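Local coordinates for DNA endonuclease I-CvuI (Chlorella vulgaris, PDB 5A74), which probably acts as a homing endonuclease of the LAGLIDADG family, cutting DNA to promote the spread of its chloroplast intron, at residues B[18-23]-B[96-101]; B[25-30]-B[41-46]; B[64-69]-B[79-84]; B[109-114]-B[125-130]. All coordinates share one frame; numbering follows the deposited sequence.

Interaction 1 of 4, residues B[18-23]-B[96-101]. With MN (manganese (II) ion), chain H; MN (manganese (II) ion), chain I; MN (manganese (II) ion), chain G; nucleotides of chain F.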
# COMPACT_ATOMS: atom_id res chain seq x y z
N PHE B 18 -2.54 -4.68 -0.78
CA PHE B 18 -2.83 -3.36 -1.31
C PHE B 18 -3.74 -2.55 -0.38
O PHE B 18 -3.56 -1.34 -0.23
CB PHE B 18 -3.45 -3.47 -2.70
CG PHE B 18 -3.12 -2.31 -3.58
CD1 PHE B 18 -3.92 -1.18 -3.59
CD2 PHE B 18 -1.99 -2.33 -4.37
CE1 PHE B 18 -3.60 -0.10 -4.39
CE2 PHE B 18 -1.66 -1.25 -5.17
CZ PHE B 18 -2.47 -0.14 -5.18
N VAL B 19 -4.72 -3.21 0.23
CA VAL B 19 -5.58 -2.53 1.19
C VAL B 19 -4.80 -2.20 2.47
O VAL B 19 -4.89 -1.07 2.97
CB VAL B 19 -6.89 -3.33 1.51
CG1 VAL B 19 -7.65 -2.70 2.67
CG2 VAL B 19 -7.78 -3.37 0.28
N ASP B 20 -4.02 -3.16 2.98
CA ASP B 20 -3.21 -2.89 4.17
C ASP B 20 -2.33 -1.67 3.93
O ASP B 20 -2.08 -0.90 4.85
CB ASP B 20 -2.36 -4.11 4.57
CG ASP B 20 -3.12 -5.10 5.46
OD1 ASP B 20 -3.94 -4.65 6.29
OD2 ASP B 20 -2.90 -6.32 5.33
N ALA B 21 -1.89 -1.48 2.69
CA ALA B 21 -0.97 -0.37 2.42
C ALA B 21 -1.66 0.94 2.02
O ALA B 21 -1.47 1.97 2.68
CB ALA B 21 0.08 -0.79 1.39
N ASP B 22 -2.46 0.92 0.95
CA ASP B 22 -3.06 2.13 0.40
C ASP B 22 -4.58 2.08 0.45
O ASP B 22 -5.25 2.57 -0.46
CB ASP B 22 -2.65 2.33 -1.06
CG ASP B 22 -1.25 2.90 -1.22
OD1 ASP B 22 -0.53 3.07 -0.20
OD2 ASP B 22 -0.86 3.14 -2.38
N GLY B 23 -5.11 1.48 1.51
CA GLY B 23 -6.55 1.34 1.61
C GLY B 23 -7.11 1.97 2.87
O GLY B 23 -6.38 2.53 3.69
N PRO B 96 -8.99 -13.08 6.11
CA PRO B 96 -7.89 -13.96 6.54
C PRO B 96 -6.52 -13.39 6.17
O PRO B 96 -5.53 -13.73 6.83
CB PRO B 96 -8.14 -15.26 5.75
CG PRO B 96 -9.56 -15.19 5.33
CD PRO B 96 -9.85 -13.74 5.11
N TYR B 97 -6.47 -12.53 5.16
CA TYR B 97 -5.19 -12.04 4.65
C TYR B 97 -4.78 -10.64 5.16
O TYR B 97 -3.61 -10.28 5.10
CB TYR B 97 -5.15 -12.11 3.12
CG TYR B 97 -5.64 -13.43 2.55
CD1 TYR B 97 -4.90 -14.60 2.71
CD2 TYR B 97 -6.84 -13.51 1.85
CE1 TYR B 97 -5.34 -15.80 2.19
CE2 TYR B 97 -7.29 -14.71 1.33
CZ TYR B 97 -6.54 -15.85 1.50
OH TYR B 97 -6.99 -17.04 0.98
N LEU B 98 -5.73 -9.86 5.67
CA LEU B 98 -5.41 -8.55 6.25
C LEU B 98 -4.46 -8.69 7.45
O LEU B 98 -4.68 -9.53 8.32
CB LEU B 98 -6.69 -7.82 6.67
CG LEU B 98 -7.64 -7.44 5.53
CD1 LEU B 98 -8.99 -6.98 6.05
CD2 LEU B 98 -7.01 -6.36 4.66
N GLN B 99 -3.41 -7.91 7.49
CA GLN B 99 -2.40 -7.94 8.54
C GLN B 99 -2.26 -6.64 9.32
O GLN B 99 -1.63 -6.61 10.34
CB GLN B 99 -1.03 -8.31 8.00
CG GLN B 99 -0.93 -9.56 7.19
CD GLN B 99 -1.29 -10.78 7.95
OE1 GLN B 99 -0.78 -11.00 8.98
NE2 GLN B 99 -2.16 -11.57 7.43
N LEU B 100 -2.86 -5.58 8.85
CA LEU B 100 -2.77 -4.29 9.52
C LEU B 100 -4.13 -3.69 9.82
O LEU B 100 -4.29 -2.90 10.75
CB LEU B 100 -1.96 -3.30 8.68
CG LEU B 100 -0.45 -3.54 8.60
CD1 LEU B 100 0.23 -2.44 7.78
CD2 LEU B 100 0.16 -3.63 9.99
N LYS B 101 -5.14 -4.07 9.03
CA LYS B 101 -6.46 -3.46 9.17
C LYS B 101 -7.51 -4.50 9.46
O LYS B 101 -8.68 -4.33 9.12
CB LYS B 101 -6.80 -2.68 7.90
CG LYS B 101 -5.98 -1.41 7.77
CD LYS B 101 -6.15 -0.70 6.45
CE LYS B 101 -5.46 0.65 6.51
NZ LYS B 101 -4.97 1.06 5.16
MN MN H . 0.06 3.00 3.94
MN MN I . 0.73 4.65 0.56
MN MN G . 1.07 3.81 -3.20
OP3 DG F 1 -0.92 6.70 3.54
P DG F 1 -1.22 5.27 3.28
OP1 DG F 1 -0.06 4.70 2.55
OP2 DG F 1 -1.57 4.63 4.56
O5' DG F 1 -2.55 5.23 2.37
C5' DG F 1 -3.84 4.92 2.91
C4' DG F 1 -4.28 5.99 3.89
O4' DG F 1 -4.39 7.27 3.21
C3' DG F 1 -5.61 5.75 4.60
O3' DG F 1 -5.36 5.83 6.00
C2' DG F 1 -6.52 6.86 4.06
C1' DG F 1 -5.53 7.96 3.70
N9 DG F 1 -5.93 8.92 2.66
C8 DG F 1 -6.19 8.66 1.33
N7 DG F 1 -6.49 9.72 0.63
C5 DG F 1 -6.43 10.76 1.55
C6 DG F 1 -6.67 12.15 1.36
O6 DG F 1 -6.99 12.74 0.31
N1 DG F 1 -6.50 12.86 2.55
C2 DG F 1 -6.15 12.30 3.76
N2 DG F 1 -6.03 13.14 4.81
N3 DG F 1 -5.92 11.00 3.94
C4 DG F 1 -6.08 10.29 2.79
O HOH W 1 -0.76 1.67 5.40
O HOH W 2 1.33 2.61 -5.35
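D20 grips the loop 96-101 through both oxygens of its carboxylate. It belongs to the LAGLIDADG motif that ends helix 6-22, where the family places the helices of the dimer interface and the active-site acidic residues. D20 OD2 accepts Q99 N at 2.7 Å on its syn side in a nearly straight bond (170°). D20 OD1 is met by L100 N at 2.9 Å, from above the carboxylate plane, and more weakly by K101 N. A first torsion of -86° sets CG beside the backbone N of D20 and aims the carboxylate at this row of amides. OD2 also bonds W14 of the second subunit, tying loop and dimer together. With an alanine here, the amides of Q99, L100 and K101, and W14 of the second subunit, would probably lose their acceptor, and the loop could shift.

The lysine bonds run the other way. K101 extends beyond CG until NZ reaches V19 O at 3.1 Å, in the carbonyl plane; its approach to G23 O is modelled so short that the length is doubtful. The apolar part is small: V19 CG1 meets L98 CD2 at 4.2 Å.

At the helix end D22 bridges two manganese ions, OD1 to one and OD2 to the other, with OD1 also lying near the DG1 phosphate of chain F, while A21 O holds a third manganese at 2.2 Å.

Interaction 2 of 4, residues B[25-30]-B[41-46]. With nucleotides of chain F.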
# COMPACT_ATOMS: atom_id res chain seq x y z
N ILE B 25 -10.31 0.94 5.66
CA ILE B 25 -11.51 0.30 6.18
C ILE B 25 -12.02 1.16 7.34
O ILE B 25 -11.33 1.33 8.36
CB ILE B 25 -11.21 -1.13 6.68
CG1 ILE B 25 -10.62 -1.99 5.55
CG2 ILE B 25 -12.47 -1.77 7.25
CD1 ILE B 25 -10.35 -3.44 5.97
N ASN B 26 -13.23 1.69 7.21
CA ASN B 26 -13.67 2.74 8.12
C ASN B 26 -15.14 2.66 8.51
O ASN B 26 -15.97 2.04 7.83
CB ASN B 26 -13.38 4.11 7.48
CG ASN B 26 -13.29 5.24 8.50
OD1 ASN B 26 -13.19 5.01 9.71
ND2 ASN B 26 -13.31 6.47 8.01
N ALA B 27 -15.46 3.31 9.63
CA ALA B 27 -16.83 3.55 10.04
C ALA B 27 -16.90 5.02 10.45
O ALA B 27 -16.10 5.48 11.28
CB ALA B 27 -17.23 2.66 11.20
N GLN B 28 -17.90 5.72 9.96
CA GLN B 28 -18.09 7.12 10.19
C GLN B 28 -19.44 7.41 10.73
O GLN B 28 -20.30 6.67 10.57
CB GLN B 28 -17.97 7.89 8.90
CG GLN B 28 -16.60 8.07 8.38
CD GLN B 28 -16.57 8.69 7.00
OE1 GLN B 28 -16.83 9.83 6.85
NE2 GLN B 28 -16.19 7.94 6.03
N ILE B 29 -19.60 8.56 11.33
CA ILE B 29 -20.92 9.05 11.67
C ILE B 29 -21.24 10.22 10.74
O ILE B 29 -20.60 11.27 10.82
CB ILE B 29 -20.99 9.48 13.15
CG1 ILE B 29 -20.58 8.31 14.06
CG2 ILE B 29 -22.37 9.96 13.51
CD1 ILE B 29 -20.67 8.62 15.56
N VAL B 30 -22.22 10.04 9.86
CA VAL B 30 -22.59 11.08 8.90
C VAL B 30 -23.95 11.72 9.25
O VAL B 30 -24.92 11.04 9.63
CB VAL B 30 -22.53 10.58 7.42
CG1 VAL B 30 -21.44 9.53 7.25
CG2 VAL B 30 -23.87 10.04 6.93
N VAL B 41 -24.67 5.51 10.38
CA VAL B 41 -23.32 4.97 10.52
C VAL B 41 -22.94 4.30 9.20
O VAL B 41 -23.45 3.24 8.85
CB VAL B 41 -23.19 3.99 11.70
CG1 VAL B 41 -21.76 3.44 11.77
CG2 VAL B 41 -23.54 4.69 13.00
N ARG B 42 -22.04 4.96 8.48
CA ARG B 42 -21.63 4.51 7.17
C ARG B 42 -20.36 3.67 7.29
O ARG B 42 -19.40 4.08 7.92
CB ARG B 42 -21.41 5.72 6.26
CG ARG B 42 -20.93 5.38 4.88
CD ARG B 42 -20.46 6.63 4.15
NE ARG B 42 -21.56 7.54 3.89
CZ ARG B 42 -21.42 8.84 3.70
NH1 ARG B 42 -20.22 9.39 3.74
NH2 ARG B 42 -22.49 9.60 3.47
N VAL B 43 -20.38 2.47 6.70
CA VAL B 43 -19.23 1.58 6.71
C VAL B 43 -18.68 1.44 5.29
O VAL B 43 -19.45 1.42 4.31
CB VAL B 43 -19.59 0.19 7.26
CG1 VAL B 43 -19.91 0.29 8.75
CG2 VAL B 43 -20.79 -0.39 6.51
N SER B 44 -17.36 1.34 5.17
CA SER B 44 -16.75 1.35 3.84
C SER B 44 -15.33 0.79 3.78
O SER B 44 -14.58 0.84 4.76
CB SER B 44 -16.75 2.77 3.28
OG SER B 44 -15.96 3.64 4.09
N LEU B 45 -14.99 0.25 2.62
CA LEU B 45 -13.59 -0.02 2.27
C LEU B 45 -13.23 0.88 1.10
O LEU B 45 -14.01 1.00 0.14
CB LEU B 45 -13.38 -1.49 1.92
CG LEU B 45 -11.96 -1.91 1.55
CD1 LEU B 45 -11.67 -3.30 2.04
CD2 LEU B 45 -11.75 -1.84 0.05
N THR B 46 -12.07 1.52 1.16
CA THR B 46 -11.66 2.41 0.07
C THR B 46 -10.20 2.16 -0.34
O THR B 46 -9.35 1.95 0.52
CB THR B 46 -11.86 3.92 0.42
OG1 THR B 46 -13.15 4.12 1.03
CG2 THR B 46 -11.73 4.79 -0.83
P DC F 3 -11.11 9.19 9.95
OP1 DC F 3 -11.00 10.34 10.88
OP2 DC F 3 -10.87 7.83 10.49
O5' DC F 3 -12.53 9.15 9.21
C5' DC F 3 -13.47 10.19 9.31
C4' DC F 3 -13.04 11.49 8.67
O4' DC F 3 -12.43 11.29 7.38
C3' DC F 3 -14.22 12.39 8.37
O3' DC F 3 -14.58 13.08 9.57
C2' DC F 3 -13.66 13.32 7.29
C1' DC F 3 -12.63 12.44 6.58
N1 DC F 3 -13.03 11.97 5.22
C2 DC F 3 -13.10 12.90 4.17
O2 DC F 3 -12.85 14.10 4.39
N3 DC F 3 -13.46 12.47 2.93
C4 DC F 3 -13.73 11.17 2.73
N4 DC F 3 -14.07 10.81 1.49
C5 DC F 3 -13.65 10.21 3.79
C6 DC F 3 -13.30 10.65 5.00
P DT F 5 -19.97 18.35 7.33
OP1 DT F 5 -20.15 19.80 7.59
OP2 DT F 5 -20.88 17.36 7.97
O5' DT F 5 -20.07 18.17 5.74
C5' DT F 5 -19.47 19.13 4.89
C4' DT F 5 -19.90 18.94 3.44
O4' DT F 5 -19.61 17.59 3.00
C3' DT F 5 -21.38 19.16 3.14
O3' DT F 5 -21.44 20.04 2.02
C2' DT F 5 -21.89 17.76 2.78
C1' DT F 5 -20.65 17.17 2.14
N1 DT F 5 -20.61 15.68 2.09
C2 DT F 5 -20.71 15.03 0.88
O2 DT F 5 -20.85 15.58 -0.20
N3 DT F 5 -20.65 13.66 0.97
C4 DT F 5 -20.51 12.89 2.11
O4 DT F 5 -20.47 11.66 2.07
C5 DT F 5 -20.41 13.64 3.34
C7 DT F 5 -20.24 12.91 4.64
C6 DT F 5 -20.46 14.98 3.28
P DG F 4 -16.12 13.14 10.03
OP1 DG F 4 -16.14 13.44 11.48
OP2 DG F 4 -16.84 11.94 9.50
O5' DG F 4 -16.72 14.38 9.22
C5' DG F 4 -16.07 15.64 9.27
C4' DG F 4 -16.52 16.48 8.09
O4' DG F 4 -16.01 15.86 6.88
C3' DG F 4 -18.03 16.63 7.94
O3' DG F 4 -18.42 17.99 7.66
C2' DG F 4 -18.35 15.69 6.77
C1' DG F 4 -17.06 15.72 5.94
N9 DG F 4 -16.95 14.48 5.17
C8 DG F 4 -16.83 13.19 5.65
N7 DG F 4 -16.78 12.28 4.71
C5 DG F 4 -16.87 13.01 3.53
C6 DG F 4 -16.88 12.56 2.19
O6 DG F 4 -16.79 11.40 1.77
N1 DG F 4 -16.99 13.62 1.28
C2 DG F 4 -17.10 14.95 1.64
N2 DG F 4 -17.21 15.84 0.63
N3 DG F 4 -17.10 15.38 2.91
C4 DG F 4 -16.98 14.36 3.79
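V30 lays its CG1 over one face of the R42 guanidinium, 3.6 Å from CZ, while O4 of DT5 of chain F lies at the edge, near the plane. Arginine suits the place: its rim donates to a base while its face rests on a methyl. R42 NH1 bonds O4 of DT5 at 2.8 Å, and R42 NH2 adds a weak second bond. CG of R42 lies anti to the backbone N (chi1 178°) and the chain bends at chi3, carrying the group across V30 at about a right angle. The N26 amide is a second flat group: its ND2 donates to O5' of DC3 of chain F at 3.0 Å, and R143 makes a weak hydrogen bond to its OD1. Beside it Q28 packs its CG against the sugar carbon C5' of DC3.

Beneath these groups runs an antiparallel hairpin. N26 and S44 form one hydrogen-bonded pair, with N26 N to S44 O at 2.9 Å; Q28 and R42 form the next. The other surface is apolar: I25 CG1 meets L45 CD1 at 3.9 Å, and A27 CB faces V43 CG1 at 4.3 Å, alanine being small enough to admit I111.

N26 thus donates to the DNA backbone and R42 to a base edge, as in the DNA-binding sheets of this family; the thymine O4 contact implies major-groove reading, while small and branched aliphatics face the interior.

Interaction 3 of 4, residues B[64-69]-B[79-84]. With nucleotides of chain C.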
# COMPACT_ATOMS: atom_id res chain seq x y z
N LEU B 64 -13.62 -8.00 -6.97
CA LEU B 64 -14.62 -8.09 -5.90
C LEU B 64 -16.06 -8.21 -6.40
O LEU B 64 -16.93 -8.73 -5.70
CB LEU B 64 -14.50 -6.91 -4.93
CG LEU B 64 -13.21 -6.83 -4.12
CD1 LEU B 64 -13.21 -5.64 -3.14
CD2 LEU B 64 -12.98 -8.13 -3.38
N GLY B 65 -16.33 -7.72 -7.61
CA GLY B 65 -17.65 -7.86 -8.20
C GLY B 65 -18.62 -6.78 -7.76
O GLY B 65 -19.80 -6.84 -8.09
N CYS B 66 -18.11 -5.79 -7.02
CA CYS B 66 -18.94 -4.67 -6.57
C CYS B 66 -18.09 -3.44 -6.34
O CYS B 66 -16.87 -3.47 -6.54
CB CYS B 66 -19.71 -5.03 -5.28
SG CYS B 66 -18.63 -5.38 -3.88
N GLY B 67 -18.72 -2.35 -5.91
CA GLY B 67 -17.99 -1.13 -5.59
C GLY B 67 -17.90 -0.17 -6.75
O GLY B 67 -18.10 -0.56 -7.91
N THR B 68 -17.59 1.09 -6.45
CA THR B 68 -17.48 2.13 -7.46
C THR B 68 -16.06 2.70 -7.61
O THR B 68 -15.27 2.69 -6.67
CB THR B 68 -18.46 3.31 -7.19
OG1 THR B 68 -18.12 3.96 -5.95
CG2 THR B 68 -19.90 2.81 -7.12
N VAL B 69 -15.77 3.20 -8.81
CA VAL B 69 -14.53 3.91 -9.10
C VAL B 69 -14.86 5.36 -9.48
O VAL B 69 -15.75 5.58 -10.31
CB VAL B 69 -13.83 3.27 -10.30
CG1 VAL B 69 -12.60 4.08 -10.68
CG2 VAL B 69 -13.48 1.81 -10.00
N PHE B 79 -11.41 3.70 -5.37
CA PHE B 79 -12.36 2.59 -5.46
C PHE B 79 -13.05 2.48 -4.11
O PHE B 79 -12.38 2.36 -3.07
CB PHE B 79 -11.64 1.28 -5.76
CG PHE B 79 -12.45 0.04 -5.44
CD1 PHE B 79 -13.32 -0.49 -6.38
CD2 PHE B 79 -12.33 -0.60 -4.21
CE1 PHE B 79 -14.07 -1.62 -6.10
CE2 PHE B 79 -13.08 -1.73 -3.93
CZ PHE B 79 -13.95 -2.25 -4.88
N CYS B 80 -14.38 2.50 -4.12
CA CYS B 80 -15.12 2.45 -2.86
C CYS B 80 -16.24 1.41 -2.84
O CYS B 80 -17.01 1.29 -3.80
CB CYS B 80 -15.70 3.83 -2.53
SG CYS B 80 -16.36 3.95 -0.86
N VAL B 81 -16.30 0.66 -1.74
CA VAL B 81 -17.44 -0.18 -1.43
C VAL B 81 -18.06 0.35 -0.14
O VAL B 81 -17.44 0.26 0.93
CB VAL B 81 -17.04 -1.65 -1.20
CG1 VAL B 81 -18.24 -2.48 -0.79
CG2 VAL B 81 -16.41 -2.24 -2.44
N VAL B 82 -19.26 0.92 -0.25
CA VAL B 82 -19.98 1.49 0.88
C VAL B 82 -21.25 0.69 1.15
O VAL B 82 -21.99 0.38 0.21
CB VAL B 82 -20.44 2.92 0.58
CG1 VAL B 82 -20.20 3.83 1.77
CG2 VAL B 82 -19.75 3.45 -0.64
N GLY B 83 -21.51 0.35 2.41
CA GLY B 83 -22.80 -0.23 2.76
C GLY B 83 -22.77 -1.69 3.15
O GLY B 83 -22.03 -2.48 2.57
N GLY B 84 -23.62 -2.04 4.12
CA GLY B 84 -23.58 -3.34 4.77
C GLY B 84 -23.56 -4.59 3.90
O GLY B 84 -22.77 -5.50 4.15
P DG C 4 -25.48 2.57 2.31
OP1 DG C 4 -25.93 1.21 2.72
OP2 DG C 4 -24.57 3.33 3.21
O5' DG C 4 -24.84 2.46 0.85
C5' DG C 4 -25.58 1.72 -0.10
C4' DG C 4 -25.54 2.42 -1.44
O4' DG C 4 -26.22 3.71 -1.36
C3' DG C 4 -24.14 2.69 -1.97
O3' DG C 4 -24.22 2.43 -3.36
C2' DG C 4 -23.95 4.17 -1.66
C1' DG C 4 -25.36 4.69 -1.92
N9 DG C 4 -25.66 5.97 -1.26
C8 DG C 4 -25.65 6.22 0.09
N7 DG C 4 -25.96 7.45 0.40
C5 DG C 4 -26.19 8.05 -0.83
C6 DG C 4 -26.57 9.38 -1.12
O6 DG C 4 -26.77 10.31 -0.32
N1 DG C 4 -26.71 9.60 -2.49
C2 DG C 4 -26.51 8.63 -3.46
N2 DG C 4 -26.69 9.03 -4.74
N3 DG C 4 -26.15 7.38 -3.20
C4 DG C 4 -26.01 7.16 -1.86
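F79 pushes its ring into a hollow bordered by L64, C66, G67 and V69, where the chain leaves helix 54-64 and turns into strand 68-71. The ring enters largely edge on. C66 O lies near the ring plane, 3.4 Å from F79 CE1, so the slightly positive hydrogen rim faces a carbonyl. V69 CG2 touches the same rim at CD1. L64 CD1 reaches F79 CZ at 3.9 Å, its side chain running obliquely to the ring. With CG anti to the backbone N of F79 (chi1 162°), the ring is carried across toward L64 and C66. A serine at F79 would probably open a gap between L64 and V69, its short polar side chain failing to replace their aromatic neighbour.

A second hollow is at G67. Its positive phi of 93° favours glycine, and a side chain there would strike both F79 and V81. The missing bulk lets V81 CG2 come within 3.7 Å of G67 CA and, just beyond, pack against C66 SG at 4.1 Å. V81 is a fitting bump: beta-branched for a strand and compact enough for the notch.

Past the notch T68 and C80 form a hydrogen-bonded antiparallel pair, T68 N to C80 O and C80 N to T68 O both measuring 2.7 Å. T68 points to the opposite sheet face from F79 and packs on a DNA phosphate.

Strand 68-71 is an outermost strand of the four-stranded sheet, and strand 76-82 lies between it and strand 39-50, whose L45 bonds V81; I60 and Q61 of helix 54-64 meet F79, and S86 of helix 84-94 touches C66 and V81.

Interaction 4 of 4, residues B[109-114]-B[125-130]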
# COMPACT_ATOMS: atom_id res chain seq x y z
N LEU B 109 -17.47 -5.31 10.76
CA LEU B 109 -18.33 -6.49 10.74
C LEU B 109 -19.27 -6.53 11.95
O LEU B 109 -20.39 -7.03 11.84
CB LEU B 109 -17.52 -7.78 10.63
CG LEU B 109 -16.84 -8.09 9.29
CD1 LEU B 109 -15.91 -9.27 9.40
CD2 LEU B 109 -17.86 -8.33 8.19
N GLN B 110 -18.83 -6.00 13.10
CA GLN B 110 -19.72 -5.88 14.26
C GLN B 110 -20.82 -4.84 14.01
O GLN B 110 -21.95 -4.99 14.46
CB GLN B 110 -18.95 -5.48 15.53
CG GLN B 110 -17.91 -6.48 15.99
CD GLN B 110 -18.43 -7.91 16.06
OE1 GLN B 110 -19.60 -8.14 16.37
NE2 GLN B 110 -17.56 -8.87 15.78
N ILE B 111 -20.45 -3.78 13.29
CA ILE B 111 -21.37 -2.69 12.99
C ILE B 111 -22.40 -3.13 11.96
O ILE B 111 -23.60 -2.80 12.08
CB ILE B 111 -20.60 -1.46 12.47
CG1 ILE B 111 -19.66 -0.94 13.55
CG2 ILE B 111 -21.57 -0.37 11.97
CD1 ILE B 111 -18.92 0.31 13.16
N ILE B 112 -21.94 -3.87 10.96
CA ILE B 112 -22.82 -4.37 9.91
C ILE B 112 -23.94 -5.21 10.51
O ILE B 112 -25.07 -5.20 10.01
CB ILE B 112 -22.04 -5.14 8.81
CG1 ILE B 112 -21.11 -4.18 8.04
CG2 ILE B 112 -23.00 -5.80 7.82
CD1 ILE B 112 -20.27 -4.86 7.00
N LYS B 113 -23.66 -5.92 11.61
CA LYS B 113 -24.70 -6.67 12.31
C LYS B 113 -25.86 -5.79 12.80
O LYS B 113 -27.02 -6.19 12.74
CB LYS B 113 -24.11 -7.46 13.49
CG LYS B 113 -23.38 -8.73 13.08
CD LYS B 113 -22.46 -9.21 14.18
CE LYS B 113 -21.67 -10.44 13.76
NZ LYS B 113 -20.76 -10.90 14.86
N LYS B 114 -25.53 -4.58 13.24
CA LYS B 114 -26.49 -3.71 13.89
C LYS B 114 -27.32 -2.87 12.91
O LYS B 114 -28.49 -2.57 13.18
CB LYS B 114 -25.76 -2.83 14.90
CG LYS B 114 -25.09 -3.67 15.99
CD LYS B 114 -24.25 -2.84 16.94
CE LYS B 114 -23.78 -3.69 18.11
NZ LYS B 114 -24.95 -4.22 18.88
N MET B 125 -26.87 3.90 18.67
CA MET B 125 -25.89 4.39 19.62
C MET B 125 -24.75 3.38 19.78
O MET B 125 -23.59 3.76 19.93
CB MET B 125 -26.57 4.66 20.97
CG MET B 125 -25.71 5.43 21.95
SD MET B 125 -25.30 7.07 21.34
CE MET B 125 -23.56 7.10 21.76
N GLU B 126 -25.09 2.10 19.73
CA GLU B 126 -24.08 1.05 19.80
C GLU B 126 -23.18 1.09 18.57
O GLU B 126 -21.96 0.99 18.67
CB GLU B 126 -24.75 -0.32 19.91
CG GLU B 126 -25.52 -0.47 21.20
CD GLU B 126 -26.49 -1.64 21.17
OE1 GLU B 126 -26.61 -2.28 20.11
OE2 GLU B 126 -27.13 -1.90 22.22
N ALA B 127 -23.80 1.24 17.40
CA ALA B 127 -23.04 1.31 16.15
C ALA B 127 -22.18 2.56 16.15
O ALA B 127 -21.05 2.54 15.66
CB ALA B 127 -23.98 1.31 14.97
N ALA B 128 -22.72 3.65 16.70
CA ALA B 128 -21.99 4.92 16.76
C ALA B 128 -20.79 4.83 17.70
O ALA B 128 -19.72 5.38 17.41
CB ALA B 128 -22.91 6.06 17.16
N LEU B 129 -20.97 4.14 18.83
CA LEU B 129 -19.86 3.92 19.75
C LEU B 129 -18.79 3.05 19.13
O LEU B 129 -17.61 3.21 19.40
CB LEU B 129 -20.36 3.28 21.04
CG LEU B 129 -21.03 4.24 22.02
CD1 LEU B 129 -21.96 3.47 22.93
CD2 LEU B 129 -19.97 4.96 22.84
N LEU B 130 -19.22 2.10 18.29
CA LEU B 130 -18.29 1.19 17.63
C LEU B 130 -17.53 1.92 16.54
O LEU B 130 -16.34 1.69 16.34
CB LEU B 130 -19.03 -0.01 17.05
CG LEU B 130 -19.18 -1.20 18.01
CD1 LEU B 130 -20.22 -2.19 17.49
CD2 LEU B 130 -17.83 -1.90 18.20
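I111 and L130 make the close-packed seam between the two helices, sliding past each other in opposite directions, with I111 CG1 3.7 Å from L130 CB. Next to them I111 CG2 meets A127 CB at 4.2 Å. The first torsion of I111 puts CG2 anti to the backbone N, which leaves one branch for the alanine and the CG1 arm for the leucine. A127 suits the point where the backbones come nearest, since its lone methyl lets the helices close to 5.4 Å between I111 CA and A127 CA.

The segments run antiparallel, at 164° with axes 9.3 Å apart, and the pair packs against the sheet. Helix 102-114 is one of the helices that back the saddle-shaped sheet of LAGLIDADG proteins; helix 121-135 lies beside it. I111 and A127 both rest on V41, so the tight seam faces the strands.

Away from the sheet the contact is looser and more polar. L130 CD1 spans the change, touching Q110 CB at 4.0 Å and K114 CE at 3.9 Å, and so uses the aliphatic parts of residues whose ends are polar. K114 lies across E126 at about a right angle and bends at chi4 (-62°) to bring NZ to E126 OE1 at 2.8 Å. NZ meets the carboxylate from above its plane in this salt bridge, and both residues are partly exposed.

Interaction 2, wholly buried near the centre of the chain, is the hub. Its segment 41-46 bonds segment 79-84 of interaction 3, both belonging to one sheet, and its apolar face receives I111 and A128 of interaction 4. Interaction 1 is also buried but lies at the metal site, where carboxylate, lysine and backbone bonds outweigh a small apolar contact; it meets the hub through L98 and V19 packing on I25. Interactions 3 and 4 are only partly buried. The former is a sheet edge shaped by glycine and an aromatic ring, the latter a helix pair behind the sheet, aliphatic within and bearing a salt bridge outside. Interactions 1 to 3 also touch DNA, whereas interaction 4 does not.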